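Local coordinates for protein phosphoribosylaminoimidazole-succinocarboxamide synthase (Thermotoga maritima, PDB 1KUT) that catalyses the ATP-dependent joining of L-aspartate to carboxyaminoimidazole ribonucleotide (CAIR) to give SAICAR in de novo purine biosynthesis, at residues 46-51 / 61-66; 92-97 / 108-113; 142-147 / 179-184; 160-165 / 225-230. All coordinates share one frame; numbering follows the deposited sequence.

Contact 1: residues 46-51 / 61-66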
loop_
_atom_site.group_PDB
_atom_site.type_symbol
_atom_site.label_atom_id
_atom_site.label_comp_id
_atom_site.label_asym_id
_atom_site.label_seq_id
_atom_site.Cartn_x
_atom_site.Cartn_y
_atom_site.Cartn_z
ATOM N N THR B 46 -27.004 10.992 -11.298
ATOM C CA THR B 46 -26.380 9.786 -11.832
ATOM C C THR B 46 -26.034 8.855 -10.660
ATOM O O THR B 46 -26.069 7.645 -10.797
ATOM C CB THR B 46 -25.145 10.093 -12.749
ATOM O OG1 THR B 46 -23.922 9.895 -12.043
ATOM C CG2 THR B 46 -25.211 11.510 -13.271
ATOM N N THR B 47 -25.749 9.415 -9.493
ATOM C CA THR B 47 -25.472 8.580 -8.322
ATOM C C THR B 47 -26.727 7.772 -7.980
ATOM O O THR B 47 -26.659 6.557 -7.801
ATOM C CB THR B 47 -25.099 9.437 -7.082
ATOM O OG1 THR B 47 -23.865 10.116 -7.331
ATOM C CG2 THR B 47 -24.943 8.563 -5.831
ATOM N N ALA B 48 -27.871 8.457 -7.911
ATOM C CA ALA B 48 -29.157 7.836 -7.587
ATOM C C ALA B 48 -29.595 6.766 -8.570
ATOM O O ALA B 48 -30.222 5.779 -8.193
ATOM C CB ALA B 48 -30.220 8.893 -7.483
ATOM N N ILE B 49 -29.290 6.974 -9.841
ATOM C CA ILE B 49 -29.612 6.004 -10.879
ATOM C C ILE B 49 -28.723 4.775 -10.691
ATOM O O ILE B 49 -29.199 3.655 -10.555
ATOM C CB ILE B 49 -29.359 6.622 -12.279
ATOM C CG1 ILE B 49 -30.452 7.652 -12.573
ATOM C CG2 ILE B 49 -29.250 5.529 -13.339
ATOM C CD1 ILE B 49 -30.426 8.187 -13.983
ATOM N N LEU B 50 -27.418 4.988 -10.682
ATOM C CA LEU B 50 -26.491 3.885 -10.494
ATOM C C LEU B 50 -26.769 3.082 -9.198
ATOM O O LEU B 50 -26.898 1.860 -9.242
ATOM C CB LEU B 50 -25.054 4.418 -10.512
ATOM C CG LEU B 50 -24.296 4.532 -11.851
ATOM C CD1 LEU B 50 -25.210 4.274 -13.052
ATOM C CD2 LEU B 50 -23.619 5.896 -11.940
HETATM N N MSE B 51 -26.889 3.759 -8.058
HETATM C CA MSE B 51 -27.130 3.073 -6.777
HETATM C C MSE B 51 -28.455 2.326 -6.693
HETATM O O MSE B 51 -28.561 1.307 -5.997
HETATM C CB MSE B 51 -27.049 4.062 -5.620
HETATM C CG MSE B 51 -25.676 4.640 -5.423
HETATM SE SE MSE B 51 -25.543 5.333 -3.633
HETATM C CE MSE B 51 -26.794 6.771 -3.715
ATOM N N THR B 61 -26.607 -0.157 -0.343
ATOM C CA THR B 61 -26.087 1.192 -0.537
ATOM C C THR B 61 -26.925 2.079 0.380
ATOM O O THR B 61 -28.006 1.673 0.821
ATOM C CB THR B 61 -26.204 1.668 -2.009
ATOM O OG1 THR B 61 -27.528 2.131 -2.276
ATOM C CG2 THR B 61 -25.888 0.522 -2.964
ATOM N N HIS B 62 -26.437 3.281 0.673
ATOM C CA HIS B 62 -27.147 4.171 1.580
ATOM C C HIS B 62 -28.260 5.028 0.968
ATOM O O HIS B 62 -28.920 5.781 1.687
ATOM C CB HIS B 62 -26.121 5.046 2.352
ATOM C CG HIS B 62 -25.487 6.146 1.543
ATOM N ND1 HIS B 62 -25.380 6.112 0.166
ATOM C CD2 HIS B 62 -24.879 7.293 1.938
ATOM C CE1 HIS B 62 -24.737 7.189 -0.253
ATOM N NE2 HIS B 62 -24.421 7.919 0.804
ATOM N N LEU B 63 -28.492 4.902 -0.342
ATOM C CA LEU B 63 -29.539 5.696 -0.986
ATOM C C LEU B 63 -30.961 5.303 -0.603
ATOM O O LEU B 63 -31.357 4.138 -0.732
ATOM C CB LEU B 63 -29.438 5.626 -2.517
ATOM C CG LEU B 63 -30.636 6.200 -3.310
ATOM C CD1 LEU B 63 -30.726 7.720 -3.091
ATOM C CD2 LEU B 63 -30.502 5.891 -4.816
ATOM N N VAL B 64 -31.736 6.275 -0.127
ATOM C CA VAL B 64 -33.123 5.985 0.176
ATOM C C VAL B 64 -33.926 6.491 -1.027
ATOM O O VAL B 64 -34.771 5.771 -1.549
ATOM C CB VAL B 64 -33.597 6.661 1.479
ATOM C CG1 VAL B 64 -35.117 6.407 1.675
ATOM C CG2 VAL B 64 -32.796 6.101 2.668
ATOM N N GLU B 65 -33.643 7.713 -1.482
ATOM C CA GLU B 65 -34.331 8.260 -2.651
ATOM C C GLU B 65 -33.689 9.539 -3.152
ATOM O O GLU B 65 -32.923 10.187 -2.428
ATOM C CB GLU B 65 -35.820 8.523 -2.353
ATOM C CG GLU B 65 -36.129 9.660 -1.388
ATOM C CD GLU B 65 -37.625 10.038 -1.377
ATOM O OE1 GLU B 65 -38.137 10.454 -0.306
ATOM O OE2 GLU B 65 -38.289 9.934 -2.443
ATOM N N TYR B 66 -33.999 9.908 -4.393
ATOM C CA TYR B 66 -33.449 11.121 -4.989
ATOM C C TYR B 66 -34.421 12.282 -4.798
ATOM O O TYR B 66 -35.602 12.162 -5.103
ATOM C CB TYR B 66 -33.170 10.895 -6.481
ATOM C CG TYR B 66 -32.783 12.137 -7.271
ATOM C CD1 TYR B 66 -31.824 13.030 -6.798
ATOM C CD2 TYR B 66 -33.357 12.395 -8.519
ATOM C CE1 TYR B 66 -31.448 14.152 -7.553
ATOM C CE2 TYR B 66 -32.988 13.496 -9.277
ATOM C CZ TYR B 66 -32.036 14.370 -8.794
ATOM O OH TYR B 66 -31.655 15.446 -9.573
#
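A48 and M51, one helical turn apart, meet L63 and Y66 where helix 39-55 packs on strand 63-67, an outermost strand of the five-stranded antiparallel sheet. The axes of the short helical and strand segments pass 8.6 Å apart at an angle of 129° between their directions, so the helix runs obliquely to the strand. L63 reaches in with CG anti to its backbone N (chi1 169°), which brings CD2 against the helix backbone, 3.4 Å from A48 O. The small A48 side chain lets Y66 come close, CB to CB at 3.7 Å. M51, a selenomethionine, lies across L63 and H62; its SE atom sits in the plane of the imidazole, at the ND1-CE1 edge, 3.9 Å from H62 ND1. Behind this first layer L72 of strand 71-74 touches both M51 and L63, while H62 also packs on L19 and V74. Strand 63-67 is itself distorted by a classic beta bulge, V64 and E65 both facing K73. Y66 is held at its far end by a hydrogen bond between OH and P69 O. At the other end T61 OG1 lies 3.9 Å from M51 CB and is hydrogen-bonded to S55 OG, later in the same helix.

Contact 2: residues 92-97 / 108-113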
loop_
_atom_site.group_PDB
_atom_site.type_symbol
_atom_site.label_atom_id
_atom_site.label_comp_id
_atom_site.label_asym_id
_atom_site.label_seq_id
_atom_site.Cartn_x
_atom_site.Cartn_y
_atom_site.Cartn_z
ATOM N N GLY B 92 -3.902 6.444 -14.355
ATOM C CA GLY B 92 -3.595 7.323 -13.235
ATOM C C GLY B 92 -2.365 7.043 -12.383
ATOM O O GLY B 92 -1.257 6.856 -12.895
ATOM N N SER B 93 -2.566 7.036 -11.068
ATOM C CA SER B 93 -1.492 6.800 -10.123
ATOM C C SER B 93 -0.961 5.384 -10.285
ATOM O O SER B 93 0.113 5.048 -9.764
ATOM C CB SER B 93 -2.004 6.974 -8.701
ATOM O OG SER B 93 -2.881 5.909 -8.363
ATOM N N PHE B 94 -1.707 4.544 -10.999
ATOM C CA PHE B 94 -1.251 3.178 -11.183
ATOM C C PHE B 94 -0.109 3.120 -12.179
ATOM O O PHE B 94 0.824 2.349 -11.999
ATOM C CB PHE B 94 -2.374 2.257 -11.658
ATOM C CG PHE B 94 -1.970 0.797 -11.705
ATOM C CD1 PHE B 94 -2.080 -0.007 -10.574
ATOM C CD2 PHE B 94 -1.426 0.247 -12.870
ATOM C CE1 PHE B 94 -1.655 -1.331 -10.603
ATOM C CE2 PHE B 94 -0.998 -1.075 -12.909
ATOM C CZ PHE B 94 -1.111 -1.867 -11.780
ATOM N N VAL B 95 -0.180 3.915 -13.240
ATOM C CA VAL B 95 0.901 3.906 -14.216
ATOM C C VAL B 95 2.107 4.665 -13.667
ATOM O O VAL B 95 3.255 4.314 -13.933
ATOM C CB VAL B 95 0.453 4.507 -15.564
ATOM C CG1 VAL B 95 -0.489 3.534 -16.270
ATOM C CG2 VAL B 95 -0.251 5.844 -15.344
ATOM N N ARG B 96 1.845 5.687 -12.859
ATOM C CA ARG B 96 2.932 6.461 -12.279
ATOM C C ARG B 96 3.702 5.696 -11.199
ATOM O O ARG B 96 4.824 6.062 -10.853
ATOM C CB ARG B 96 2.389 7.772 -11.700
ATOM C CG ARG B 96 1.667 8.640 -12.740
ATOM C CD ARG B 96 1.561 10.076 -12.272
ATOM N NE ARG B 96 0.753 10.211 -11.064
ATOM C CZ ARG B 96 -0.578 10.204 -11.033
ATOM N NH1 ARG B 96 -1.283 10.073 -12.156
ATOM N NH2 ARG B 96 -1.208 10.325 -9.868
ATOM N N ARG B 97 3.114 4.631 -10.669
ATOM C CA ARG B 97 3.787 3.853 -9.627
ATOM C C ARG B 97 4.423 2.566 -10.142
ATOM O O ARG B 97 5.503 2.178 -9.702
ATOM C CB ARG B 97 2.798 3.473 -8.518
ATOM C CG ARG B 97 2.404 4.581 -7.570
ATOM C CD ARG B 97 1.342 4.074 -6.611
ATOM N NE ARG B 97 0.047 3.983 -7.279
ATOM C CZ ARG B 97 -0.892 3.089 -6.984
ATOM N NH1 ARG B 97 -0.681 2.188 -6.024
ATOM N NH2 ARG B 97 -2.047 3.110 -7.640
ATOM N N VAL B 108 -7.000 -9.187 -14.097
ATOM C CA VAL B 108 -8.132 -9.299 -13.191
ATOM C C VAL B 108 -8.343 -7.951 -12.485
ATOM O O VAL B 108 -7.495 -7.057 -12.568
ATOM C CB VAL B 108 -7.883 -10.415 -12.148
ATOM C CG1 VAL B 108 -7.535 -11.712 -12.864
ATOM C CG2 VAL B 108 -6.761 -10.023 -11.207
ATOM N N PRO B 109 -9.487 -7.782 -11.803
ATOM C CA PRO B 109 -9.743 -6.518 -11.110
ATOM C C PRO B 109 -8.840 -6.323 -9.888
ATOM O O PRO B 109 -8.746 -7.189 -9.011
ATOM C CB PRO B 109 -11.217 -6.627 -10.720
ATOM C CG PRO B 109 -11.784 -7.576 -11.762
ATOM C CD PRO B 109 -10.702 -8.614 -11.846
ATOM N N LEU B 110 -8.192 -5.169 -9.827
ATOM C CA LEU B 110 -7.318 -4.855 -8.708
ATOM C C LEU B 110 -7.992 -3.906 -7.713
ATOM O O LEU B 110 -8.520 -2.851 -8.100
ATOM C CB LEU B 110 -6.027 -4.236 -9.229
ATOM C CG LEU B 110 -5.046 -3.752 -8.170
ATOM C CD1 LEU B 110 -4.466 -4.925 -7.383
ATOM C CD2 LEU B 110 -3.968 -2.971 -8.860
ATOM N N VAL B 111 -7.985 -4.305 -6.439
ATOM C CA VAL B 111 -8.561 -3.517 -5.355
ATOM C C VAL B 111 -7.444 -2.926 -4.500
ATOM O O VAL B 111 -6.586 -3.664 -4.034
ATOM C CB VAL B 111 -9.419 -4.377 -4.416
ATOM C CG1 VAL B 111 -10.157 -3.480 -3.439
ATOM C CG2 VAL B 111 -10.384 -5.227 -5.214
ATOM N N GLU B 112 -7.477 -1.608 -4.286
ATOM C CA GLU B 112 -6.485 -0.891 -3.483
ATOM C C GLU B 112 -7.154 -0.062 -2.386
ATOM O O GLU B 112 -8.187 0.572 -2.621
ATOM C CB GLU B 112 -5.692 0.099 -4.342
ATOM C CG GLU B 112 -4.778 -0.482 -5.396
ATOM C CD GLU B 112 -3.831 0.574 -5.983
ATOM O OE1 GLU B 112 -4.286 1.480 -6.725
ATOM O OE2 GLU B 112 -2.623 0.499 -5.686
ATOM N N PHE B 113 -6.558 -0.032 -1.199
ATOM C CA PHE B 113 -7.109 0.787 -0.127
ATOM C C PHE B 113 -6.236 2.013 0.113
ATOM O O PHE B 113 -5.013 1.963 0.029
ATOM C CB PHE B 113 -7.230 0.009 1.182
ATOM C CG PHE B 113 -8.303 -1.034 1.178
ATOM C CD1 PHE B 113 -8.083 -2.279 0.590
ATOM C CD2 PHE B 113 -9.543 -0.778 1.774
ATOM C CE1 PHE B 113 -9.083 -3.257 0.599
ATOM C CE2 PHE B 113 -10.547 -1.755 1.786
ATOM C CZ PHE B 113 -10.318 -2.996 1.198
#
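R97 and F94 reach E112 and L110 across a wide backbone gap, the nearest CA atoms, of F94 and E112, being 10.2 Å apart, so the short helix 93-98 and strand 105-115 meet through long side chains and not through their backbones. The central link is a bidentate salt bridge between R97 and E112, whose side chains arrive from opposite directions. R97 presents its two terminal nitrogens end-on: NH1 donates to E112 OE2 at 2.6 Å, while NH2 donates to E112 OE1 at 2.9 Å. Both bonds are nearly straight, and both oxygens use the syn lone pair. The guanidinium and carboxylate planes are only 15° apart, which makes the pair almost one flat unit. A bend in the arginine chain at chi3 (-76°) turns NE back to its own helix, where it donates to S93 O at 2.7 Å from above the carbonyl plane; a weak bond from NH2 to S93 OG adds to this. Beside the ion pair, L110 sends CD2 obliquely against the F94 ring, 3.3 Å from CE1, a tight apolar contact. R87 of the neighbouring strand 78-87 completes the polar group, its NE forming a second salt bridge to E112 OE1. H129 of the second subunit packs on L110 and E112, and P123 of that subunit on R97. With two arginines around one buried carboxylate close to the subunit interface, E112 is probably held ionised, and the double grip from R97, backed by S93, fixes the rotation of both charged groups.

Contact 3: residues 142-147 / 179-184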
loop_
_atom_site.group_PDB
_atom_site.type_symbol
_atom_site.label_atom_id
_atom_site.label_comp_id
_atom_site.label_asym_id
_atom_site.label_seq_id
_atom_site.Cartn_x
_atom_site.Cartn_y
_atom_site.Cartn_z
ATOM N N GLU B 142 -12.233 -7.564 4.079
ATOM C CA GLU B 142 -12.520 -8.552 3.039
ATOM C C GLU B 142 -13.928 -8.379 2.470
ATOM O O GLU B 142 -14.167 -8.665 1.297
ATOM C CB GLU B 142 -12.338 -9.967 3.587
ATOM C CG GLU B 142 -11.762 -10.962 2.579
ATOM C CD GLU B 142 -10.407 -10.525 2.019
ATOM O OE1 GLU B 142 -9.685 -9.782 2.722
ATOM O OE2 GLU B 142 -10.052 -10.933 0.883
ATOM N N LYS B 143 -14.861 -7.922 3.293
ATOM C CA LYS B 143 -16.222 -7.679 2.823
ATOM C C LYS B 143 -16.160 -6.515 1.828
ATOM O O LYS B 143 -16.669 -6.612 0.705
ATOM C CB LYS B 143 -17.137 -7.298 3.989
ATOM C CG LYS B 143 -17.608 -8.492 4.814
ATOM C CD LYS B 143 -18.558 -8.088 5.931
ATOM C CE LYS B 143 -19.195 -9.324 6.555
ATOM N NZ LYS B 143 -20.006 -9.002 7.766
HETATM N N MSE B 144 -15.523 -5.425 2.253
HETATM C CA MSE B 144 -15.377 -4.238 1.418
HETATM C C MSE B 144 -14.749 -4.571 0.092
HETATM O O MSE B 144 -15.117 -3.994 -0.917
HETATM C CB MSE B 144 -14.537 -3.169 2.121
HETATM C CG MSE B 144 -15.286 -2.491 3.205
HETATM SE SE MSE B 144 -14.292 -0.999 3.808
HETATM C CE MSE B 144 -13.230 -1.881 5.206
ATOM N N LYS B 145 -13.784 -5.483 0.090
ATOM C CA LYS B 145 -13.156 -5.886 -1.162
ATOM C C LYS B 145 -14.158 -6.639 -2.039
ATOM O O LYS B 145 -14.255 -6.377 -3.237
ATOM C CB LYS B 145 -11.956 -6.791 -0.893
ATOM C CG LYS B 145 -10.605 -6.102 -1.021
ATOM C CD LYS B 145 -9.451 -7.075 -0.739
ATOM C CE LYS B 145 -9.458 -8.271 -1.692
ATOM N NZ LYS B 145 -8.272 -9.156 -1.449
ATOM N N GLU B 146 -14.898 -7.574 -1.444
ATOM C CA GLU B 146 -15.881 -8.377 -2.184
ATOM C C GLU B 146 -16.987 -7.491 -2.742
ATOM O O GLU B 146 -17.429 -7.653 -3.879
ATOM C CB GLU B 146 -16.512 -9.448 -1.274
ATOM C CG GLU B 146 -15.520 -10.370 -0.556
ATOM C CD GLU B 146 -16.209 -11.369 0.395
ATOM O OE1 GLU B 146 -16.886 -12.311 -0.101
ATOM O OE2 GLU B 146 -16.078 -11.203 1.639
ATOM N N ALA B 147 -17.437 -6.553 -1.926
ATOM C CA ALA B 147 -18.478 -5.652 -2.353
ATOM C C ALA B 147 -17.944 -4.803 -3.511
ATOM O O ALA B 147 -18.565 -4.723 -4.582
ATOM C CB ALA B 147 -18.900 -4.780 -1.189
ATOM N N GLY B 179 -24.480 -2.845 11.673
ATOM C CA GLY B 179 -23.113 -3.267 11.416
ATOM C C GLY B 179 -22.860 -3.786 10.013
ATOM O O GLY B 179 -21.800 -4.353 9.734
ATOM N N ASN B 180 -23.823 -3.613 9.115
ATOM C CA ASN B 180 -23.621 -4.077 7.754
ATOM C C ASN B 180 -22.713 -3.104 7.010
ATOM O O ASN B 180 -22.741 -1.897 7.264
ATOM C CB ASN B 180 -24.965 -4.191 7.018
ATOM C CG ASN B 180 -25.765 -5.419 7.435
ATOM O OD1 ASN B 180 -25.387 -6.552 7.129
ATOM N ND2 ASN B 180 -26.873 -5.197 8.135
ATOM N N VAL B 181 -21.881 -3.642 6.124
ATOM C CA VAL B 181 -21.010 -2.815 5.305
ATOM C C VAL B 181 -21.948 -2.292 4.209
ATOM O O VAL B 181 -22.670 -3.063 3.561
ATOM C CB VAL B 181 -19.833 -3.652 4.703
ATOM C CG1 VAL B 181 -19.099 -2.866 3.626
ATOM C CG2 VAL B 181 -18.850 -4.017 5.819
ATOM N N VAL B 182 -21.964 -0.971 4.041
ATOM C CA VAL B 182 -22.833 -0.323 3.062
ATOM C C VAL B 182 -22.054 0.696 2.232
ATOM O O VAL B 182 -21.189 1.407 2.757
ATOM C CB VAL B 182 -23.978 0.422 3.774
ATOM C CG1 VAL B 182 -24.929 1.030 2.761
ATOM C CG2 VAL B 182 -24.718 -0.540 4.707
ATOM N N LEU B 183 -22.374 0.760 0.940
ATOM C CA LEU B 183 -21.736 1.696 0.031
ATOM C C LEU B 183 -22.264 3.093 0.335
ATOM O O LEU B 183 -23.466 3.334 0.310
ATOM C CB LEU B 183 -22.058 1.335 -1.425
ATOM C CG LEU B 183 -21.405 2.279 -2.452
ATOM C CD1 LEU B 183 -19.933 1.906 -2.620
ATOM C CD2 LEU B 183 -22.125 2.193 -3.790
ATOM N N GLY B 184 -21.360 4.010 0.650
ATOM C CA GLY B 184 -21.773 5.373 0.919
ATOM C C GLY B 184 -21.312 6.244 -0.232
ATOM O O GLY B 184 -21.278 5.811 -1.387
#
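V181 meets K143 and M144 through its two methyl groups, one for each partner, where helix 138-160 passes over the short strand 181-183. The closest CA atoms, those of M144 and V181, are 7.0 Å apart. The contact is apolar. V181 CG1, anti to the backbone N (chi1 168°), touches M144 CG at 3.9 Å, the two side chains crossing at about a right angle. V181 CG2 instead rests against the aliphatic part of K143, 4.1 Å from CD and equally far from CB. The lysine chain is extended beyond CG, and its methylenes run obliquely past the valine. M144, a selenomethionine, bends at chi3 and is buried against F80 and L82 of strand 78-87, whereas V181 also packs on F173 and L175 of strand 164-175, the antiparallel neighbour of its own strand. The helix therefore spans several strands of the six-stranded sheet.

Polar interactions lie around this patch. The aliphatic part of K145 lies on V111 and F113 of strand 105-115, while its NZ makes a long, weak salt bridge to E142 OE2, 3.4 Å away, and a further salt bridge to D128 of the second subunit. At the start of the segment 179-184, N180 N is hydrogen-bonded to D176 OD1, a bond within the turn that leads into the strand. Both lysines thus put their methylenes on the sheet and carry their ammonium groups beyond it. The packing itself is made by methyls, methylenes and the buried selenomethionine, and the charge of K145 NZ is met across the dimer interface.

Contact 4: residues 160-165 / 225-230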
loop_
_atom_site.group_PDB
_atom_site.type_symbol
_atom_site.label_atom_id
_atom_site.label_comp_id
_atom_site.label_asym_id
_atom_site.label_seq_id
_atom_site.Cartn_x
_atom_site.Cartn_y
_atom_site.Cartn_z
ATOM N N GLU B 160 -21.538 -1.261 -20.252
ATOM C CA GLU B 160 -21.221 -2.130 -21.369
ATOM C C GLU B 160 -22.343 -2.046 -22.409
ATOM O O GLU B 160 -22.095 -2.002 -23.618
ATOM C CB GLU B 160 -21.077 -3.554 -20.834
ATOM C CG GLU B 160 -20.432 -4.546 -21.771
ATOM C CD GLU B 160 -20.110 -5.865 -21.082
ATOM O OE1 GLU B 160 -21.061 -6.568 -20.653
ATOM O OE2 GLU B 160 -18.900 -6.189 -20.967
ATOM N N ARG B 161 -23.583 -2.003 -21.932
ATOM C CA ARG B 161 -24.729 -1.926 -22.825
ATOM C C ARG B 161 -24.627 -0.728 -23.765
ATOM O O ARG B 161 -25.228 -0.728 -24.840
ATOM C CB ARG B 161 -26.025 -1.802 -22.033
ATOM C CG ARG B 161 -26.355 -2.948 -21.112
ATOM C CD ARG B 161 -27.701 -2.649 -20.467
ATOM N NE ARG B 161 -27.950 -3.414 -19.253
ATOM C CZ ARG B 161 -28.947 -3.151 -18.411
ATOM N NH1 ARG B 161 -29.777 -2.144 -18.668
ATOM N NH2 ARG B 161 -29.108 -3.881 -17.311
ATOM N N ALA B 162 -23.880 0.295 -23.350
ATOM C CA ALA B 162 -23.707 1.513 -24.142
ATOM C C ALA B 162 -22.345 1.587 -24.827
ATOM O O ALA B 162 -21.970 2.627 -25.377
ATOM C CB ALA B 162 -23.890 2.724 -23.246
ATOM N N ASN B 163 -21.614 0.478 -24.794
ATOM C CA ASN B 163 -20.280 0.415 -25.382
ATOM C C ASN B 163 -19.324 1.428 -24.763
ATOM O O ASN B 163 -18.533 2.088 -25.450
ATOM C CB ASN B 163 -20.345 0.604 -26.893
ATOM C CG ASN B 163 -20.895 -0.616 -27.602
ATOM O OD1 ASN B 163 -22.109 -0.751 -27.791
ATOM N ND2 ASN B 163 -20.001 -1.527 -27.984
ATOM N N PHE B 164 -19.429 1.568 -23.449
ATOM C CA PHE B 164 -18.543 2.441 -22.704
ATOM C C PHE B 164 -17.829 1.501 -21.764
ATOM O O PHE B 164 -18.440 0.559 -21.256
ATOM C CB PHE B 164 -19.315 3.476 -21.900
ATOM C CG PHE B 164 -19.639 4.710 -22.673
ATOM C CD1 PHE B 164 -20.878 4.858 -23.290
ATOM C CD2 PHE B 164 -18.695 5.726 -22.799
ATOM C CE1 PHE B 164 -21.171 6.009 -24.020
ATOM C CE2 PHE B 164 -18.976 6.872 -23.525
ATOM C CZ PHE B 164 -20.217 7.018 -24.137
ATOM N N GLU B 165 -16.538 1.731 -21.548
ATOM C CA GLU B 165 -15.790 0.870 -20.656
ATOM C C GLU B 165 -15.303 1.560 -19.403
ATOM O O GLU B 165 -14.761 2.673 -19.427
ATOM C CB GLU B 165 -14.626 0.207 -21.387
ATOM C CG GLU B 165 -13.892 1.091 -22.362
ATOM C CD GLU B 165 -12.727 0.361 -23.009
ATOM O OE1 GLU B 165 -12.930 -0.790 -23.473
ATOM O OE2 GLU B 165 -11.615 0.937 -23.052
ATOM N N ARG B 225 -29.462 7.681 -17.830
ATOM C CA ARG B 225 -30.910 7.805 -17.993
ATOM C C ARG B 225 -31.379 6.835 -19.077
ATOM O O ARG B 225 -32.368 6.109 -18.912
ATOM C CB ARG B 225 -31.281 9.232 -18.402
ATOM C CG ARG B 225 -31.223 10.245 -17.269
ATOM C CD ARG B 225 -31.545 11.647 -17.767
ATOM N NE ARG B 225 -31.669 12.610 -16.676
ATOM C CZ ARG B 225 -31.804 13.922 -16.851
ATOM N NH1 ARG B 225 -31.824 14.422 -18.077
ATOM N NH2 ARG B 225 -31.933 14.736 -15.808
ATOM N N SER B 226 -30.645 6.819 -20.184
ATOM C CA SER B 226 -30.975 5.956 -21.318
ATOM C C SER B 226 -31.040 4.481 -20.943
ATOM O O SER B 226 -32.058 3.810 -21.167
ATOM C CB SER B 226 -29.946 6.149 -22.431
ATOM O OG SER B 226 -30.407 5.567 -23.627
ATOM N N LEU B 227 -29.951 3.981 -20.367
ATOM C CA LEU B 227 -29.870 2.585 -19.952
ATOM C C LEU B 227 -30.910 2.300 -18.872
ATOM O O LEU B 227 -31.420 1.182 -18.759
ATOM C CB LEU B 227 -28.472 2.295 -19.415
ATOM C CG LEU B 227 -27.362 2.647 -20.406
ATOM C CD1 LEU B 227 -26.007 2.658 -19.720
ATOM C CD2 LEU B 227 -27.395 1.638 -21.540
ATOM N N ASN B 228 -31.233 3.327 -18.096
ATOM C CA ASN B 228 -32.192 3.205 -17.011
ATOM C C ASN B 228 -33.629 2.992 -17.494
ATOM O O ASN B 228 -34.425 2.313 -16.835
ATOM C CB ASN B 228 -32.117 4.461 -16.144
ATOM C CG ASN B 228 -32.793 4.287 -14.807
ATOM O OD1 ASN B 228 -32.589 3.281 -14.129
ATOM N ND2 ASN B 228 -33.594 5.279 -14.407
ATOM N N SER B 229 -33.960 3.563 -18.647
ATOM C CA SER B 229 -35.315 3.448 -19.172
ATOM C C SER B 229 -35.606 2.159 -19.930
ATOM O O SER B 229 -36.766 1.864 -20.227
ATOM C CB SER B 229 -35.635 4.656 -20.057
ATOM O OG SER B 229 -35.643 5.844 -19.280
ATOM N N GLN B 230 -34.566 1.389 -20.241
ATOM C CA GLN B 230 -34.759 0.136 -20.966
ATOM C C GLN B 230 -35.310 -0.934 -20.019
ATOM O O GLN B 230 -36.239 -1.667 -20.434
ATOM C CB GLN B 230 -33.440 -0.328 -21.609
ATOM C CG GLN B 230 -32.555 -1.214 -20.732
ATOM C CD GLN B 230 -32.971 -2.685 -20.746
ATOM O OE1 GLN B 230 -32.325 -3.535 -20.121
ATOM N NE2 GLN B 230 -34.050 -2.993 -21.466
ATOM O OXT GLN B 230 -34.806 -1.031 -18.873
#
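R161 and A162 belong to the Schellman motif that closes helix 138-160, and both touch L227 near the end of the C-terminal helix 214-229. N163, with positive phi, is the C-prime residue of the motif; N163 N bonds to E160 O at 2.8 Å, and F164 N to F159 O. The turn offers two beta carbons to the leucine. L227 CD2 lies 3.7 Å from R161 CB and 4.0 Å from A162 CB, and its CD1 is also near the alanine methyl. Beyond CB the arginine runs out extended as far as NE, carrying its guanidinium alongside the last turn of helix 214-229. There Q230 OE1 stands over one face of the guanidinium, 3.2 Å from R161 NH1; the angle is too poor for a hydrogen bond, and the amide plane is turned 81° from that of the guanidinium. L227 O approaches the guanidinium at its edge, but 3.7 Å from R161 NH1, longer than a hydrogen bond. The carbonyl ends of a helix are partly negative, so this placement of a positive group is probably favourable all the same. R161 also touches Y53 of helix 39-55, and L227 packs on F158. The arrangement is that of a Schellman-capped helix turning through a residue in the left-handed helical conformation (N163) into the next strand, here 164-175, with a second helix end packed against the turn.

Contacts 1 and 2 precede contacts 3 and 4 along the chain, and the latter two interleave: helix 138-160 and strand 164-175 connect them, although their centres are about 25 Å apart. Contact 1 belongs to the five-stranded sheet, and contacts 2, 3 and 4 all reach the six-stranded one. Between contacts 1 and 3 the loop leading into strand 63-67 meets strand 181-183, H62 N lying 3.0 Å from L183 O in a probable hydrogen bond. I49 packs on R225 and N228 between contacts 1 and 4. Contacts 1 and 2, centres about 26 Å apart, lie on opposite sides of the chain's centre. Contacts 2 and 3 both reach the second subunit, whereas contacts 1 and 4 do not touch it.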